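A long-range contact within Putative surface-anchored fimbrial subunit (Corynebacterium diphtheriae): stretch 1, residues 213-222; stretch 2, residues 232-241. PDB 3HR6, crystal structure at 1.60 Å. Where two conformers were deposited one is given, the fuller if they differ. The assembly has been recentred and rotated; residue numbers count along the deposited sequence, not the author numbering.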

# COMPACT_ATOMS: atom_id res chain seq x y z
N PRO A 213 11.60 -6.93 18.00
CA PRO A 213 12.40 -6.04 17.19
C PRO A 213 13.38 -6.87 16.33
O PRO A 213 13.70 -8.00 16.67
CB PRO A 213 13.14 -5.19 18.24
CG PRO A 213 13.33 -6.16 19.38
CD PRO A 213 12.02 -6.90 19.42
N ILE A 214 13.78 -6.33 15.18
CA ILE A 214 14.67 -7.04 14.26
C ILE A 214 16.11 -6.50 14.32
O ILE A 214 16.31 -5.32 14.56
CB ILE A 214 14.14 -6.91 12.80
CG1 ILE A 214 12.70 -7.40 12.70
CG2 ILE A 214 15.02 -7.67 11.82
CD1 ILE A 214 12.14 -7.36 11.29
N ASN A 215 17.09 -7.37 14.06
CA ASN A 215 18.49 -6.93 13.96
C ASN A 215 18.53 -5.74 13.01
O ASN A 215 18.28 -5.91 11.80
CB ASN A 215 19.39 -8.03 13.41
CG ASN A 215 19.86 -9.02 14.47
OD1 ASN A 215 19.88 -8.73 15.68
ND2 ASN A 215 20.27 -10.20 14.01
N SER A 216 18.81 -4.54 13.52
CA SER A 216 18.70 -3.37 12.65
C SER A 216 19.70 -3.46 11.47
O SER A 216 19.45 -2.90 10.42
CB SER A 216 18.87 -2.07 13.43
OG SER A 216 20.25 -1.85 13.67
N THR A 217 20.80 -4.19 11.64
CA THR A 217 21.74 -4.38 10.52
C THR A 217 21.11 -5.13 9.33
O THR A 217 21.53 -4.96 8.19
CB THR A 217 23.08 -5.07 10.95
OG1 THR A 217 22.89 -6.46 11.27
CG2 THR A 217 23.68 -4.34 12.15
N ASP A 218 20.08 -5.93 9.59
CA ASP A 218 19.41 -6.71 8.57
C ASP A 218 18.25 -5.96 7.97
O ASP A 218 17.71 -6.39 6.94
CB ASP A 218 18.89 -8.01 9.17
CG ASP A 218 20.00 -9.02 9.46
OD1 ASP A 218 21.12 -8.82 8.94
OD2 ASP A 218 19.74 -10.04 10.16
N VAL A 219 17.82 -4.89 8.63
CA VAL A 219 16.64 -4.14 8.19
C VAL A 219 17.11 -2.79 7.67
O VAL A 219 17.80 -2.05 8.38
CB VAL A 219 15.62 -3.94 9.34
CG1 VAL A 219 14.32 -3.39 8.80
CG2 VAL A 219 15.33 -5.24 9.99
N SER A 220 16.82 -2.52 6.40
CA SER A 220 17.15 -1.26 5.73
C SER A 220 15.89 -0.41 5.59
O SER A 220 14.96 -0.76 4.86
CB SER A 220 17.75 -1.54 4.34
OG SER A 220 17.99 -0.31 3.64
N VAL A 221 15.86 0.70 6.31
CA VAL A 221 14.74 1.61 6.27
C VAL A 221 15.19 2.79 5.42
O VAL A 221 16.17 3.42 5.73
CB VAL A 221 14.35 2.09 7.68
CG1 VAL A 221 13.14 3.00 7.61
CG2 VAL A 221 14.08 0.90 8.60
N GLN A 222 14.48 3.06 4.32
CA GLN A 222 14.88 4.13 3.40
C GLN A 222 13.64 4.92 3.00
O GLN A 222 12.54 4.41 3.00
CB GLN A 222 15.52 3.56 2.12
CG GLN A 222 16.71 2.63 2.30
CD GLN A 222 17.05 1.93 1.00
OE1 GLN A 222 16.29 1.06 0.52
NE2 GLN A 222 18.17 2.30 0.40
N LEU A 232 8.38 5.22 1.54
CA LEU A 232 9.07 4.61 2.67
C LEU A 232 9.25 3.15 2.33
O LEU A 232 8.31 2.50 1.92
CB LEU A 232 8.23 4.74 3.92
CG LEU A 232 8.71 3.95 5.16
CD1 LEU A 232 10.11 4.32 5.61
CD2 LEU A 232 7.71 4.11 6.29
N SER A 233 10.44 2.62 2.54
CA SER A 233 10.75 1.24 2.18
C SER A 233 11.49 0.58 3.31
O SER A 233 12.41 1.18 3.84
CB SER A 233 11.71 1.27 0.99
OG SER A 233 12.11 -0.04 0.64
N VAL A 234 11.04 -0.62 3.65
CA VAL A 234 11.64 -1.47 4.69
C VAL A 234 12.00 -2.77 4.02
O VAL A 234 11.16 -3.43 3.45
CB VAL A 234 10.69 -1.74 5.82
CG1 VAL A 234 11.35 -2.78 6.82
CG2 VAL A 234 10.30 -0.41 6.52
N GLN A 235 13.27 -3.15 4.15
CA GLN A 235 13.76 -4.30 3.43
C GLN A 235 14.49 -5.18 4.40
O GLN A 235 15.35 -4.70 5.13
CB GLN A 235 14.73 -3.77 2.40
CG GLN A 235 15.08 -4.70 1.33
CD GLN A 235 15.55 -3.95 0.09
OE1 GLN A 235 14.74 -3.53 -0.79
NE2 GLN A 235 16.83 -3.76 0.01
N LEU A 236 14.20 -6.46 4.36
CA LEU A 236 14.90 -7.43 5.18
C LEU A 236 15.99 -8.14 4.38
O LEU A 236 15.77 -8.60 3.27
CB LEU A 236 13.96 -8.49 5.75
CG LEU A 236 12.79 -7.97 6.57
CD1 LEU A 236 11.80 -9.14 6.93
CD2 LEU A 236 13.31 -7.28 7.81
N ALA A 237 17.14 -8.28 5.00
CA ALA A 237 18.28 -8.95 4.36
C ALA A 237 19.07 -9.72 5.41
O ALA A 237 18.64 -9.81 6.56
CB ALA A 237 19.14 -7.94 3.64
N GLY A 238 20.22 -10.27 5.04
CA GLY A 238 21.13 -10.87 6.02
C GLY A 238 20.52 -12.03 6.77
O GLY A 238 19.71 -12.77 6.21
N ALA A 239 20.89 -12.18 8.05
CA ALA A 239 20.47 -13.33 8.88
C ALA A 239 18.94 -13.40 8.93
O ALA A 239 18.33 -14.46 8.77
CB ALA A 239 21.03 -13.23 10.30
N THR A 240 18.34 -12.23 9.13
CA THR A 240 16.89 -12.09 9.23
C THR A 240 16.16 -12.60 7.99
O THR A 240 15.12 -13.28 8.14
CB THR A 240 16.50 -10.61 9.50
OG1 THR A 240 17.12 -10.18 10.72
CG2 THR A 240 15.01 -10.43 9.67
N LEU A 241 16.64 -12.26 6.79
CA LEU A 241 16.01 -12.75 5.57
C LEU A 241 16.20 -14.25 5.45
O LEU A 241 15.26 -14.97 5.10
CB LEU A 241 16.54 -12.04 4.33
CG LEU A 241 16.02 -12.51 2.97
CD1 LEU A 241 14.51 -12.24 2.75
CD2 LEU A 241 16.86 -11.87 1.88
O HOH W 1 22.57 -10.42 10.25
O HOH W 2 14.67 -0.15 2.16

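Two antiparallel strands, 219-222 and 232-236, carry this contact, and the segments flanking them extend it through one buried aspartate; together the two stretches cover 643 Å² of surface. Pro213 stays out of reach. Ile214 is the first to touch, with an extended m,t side chain whose CD1 lies 3.7 Å from Leu236 CD2 while its CG2 packs 3.5 Å from Thr240 OG1. A branched aliphatic suits this place because it can meet a leucine and the carbon-rich flank of a threonine together. Asn215 adds little across the gap, but its carbonyl O accepts a hydrogen bond from Asp218 N (2.9 Å), which helps fold the turn. Ser216 and Thr217 do not reach stretch 2, though Ser216 O accepts a hydrogen bond from Val219 N at 3.1 Å.

Asp218 is the residue most covered by the other stretch. Its CA-to-CB bond points toward stretch 2, and OD2 accepts two hydrogen bonds from Thr240, from N at 2.8 Å and from OG1 at 2.7 Å. A short carboxylate is thus met at the first turn of the helix by a backbone amide and a hydroxyl of one residue. Threonine, with chi1 in m, supplies both donors. Water 1 links Asp218 OD1 (2.5 Å) to Ala239 N (3.3 Å). Gly238 fits beside the carboxylate for two reasons: its phi is positive, and an ideal CB would fall 2.2 Å from Asp218 OD1. The aspartate's backbone works too, since its O accepts from Ala237 N at 2.8 Å, just beyond the strand pairing.

Val219 then enters the sheet opposite Leu236 in a non-hydrogen-bonded pair. Its CG1 lies 3.6 Å from Val234 CG1 and its CG2 3.6 Å from Leu236 CD2. Between the strands, its CA approaches Gln235 O at 3.4 Å in a CA-H...O contact.

Ser220 pairs with Gln235 through two backbone hydrogen bonds, Ser220 N to Gln235 O (2.9 Å) and Gln235 N to Ser220 O (3.0 Å). Val221, paired with Val234, returns to the face of Val219 and brings CG1 to 3.9 Å from Leu232 CD1. Beta-branched valines favour extended backbone and give this face a compact apolar surface.

Gln222 pairs with Ser233, the last bridge within these two stretches: Gln222 N to Ser233 O and Ser233 N to Gln222 O are both 2.8 Å. On this polar face, shared with Ser220 and Gln235, water 2 lies 2.6 Å from Gln222 OE1 and 3.0 Å from Ser233 OG, joining side chains that do not bond directly.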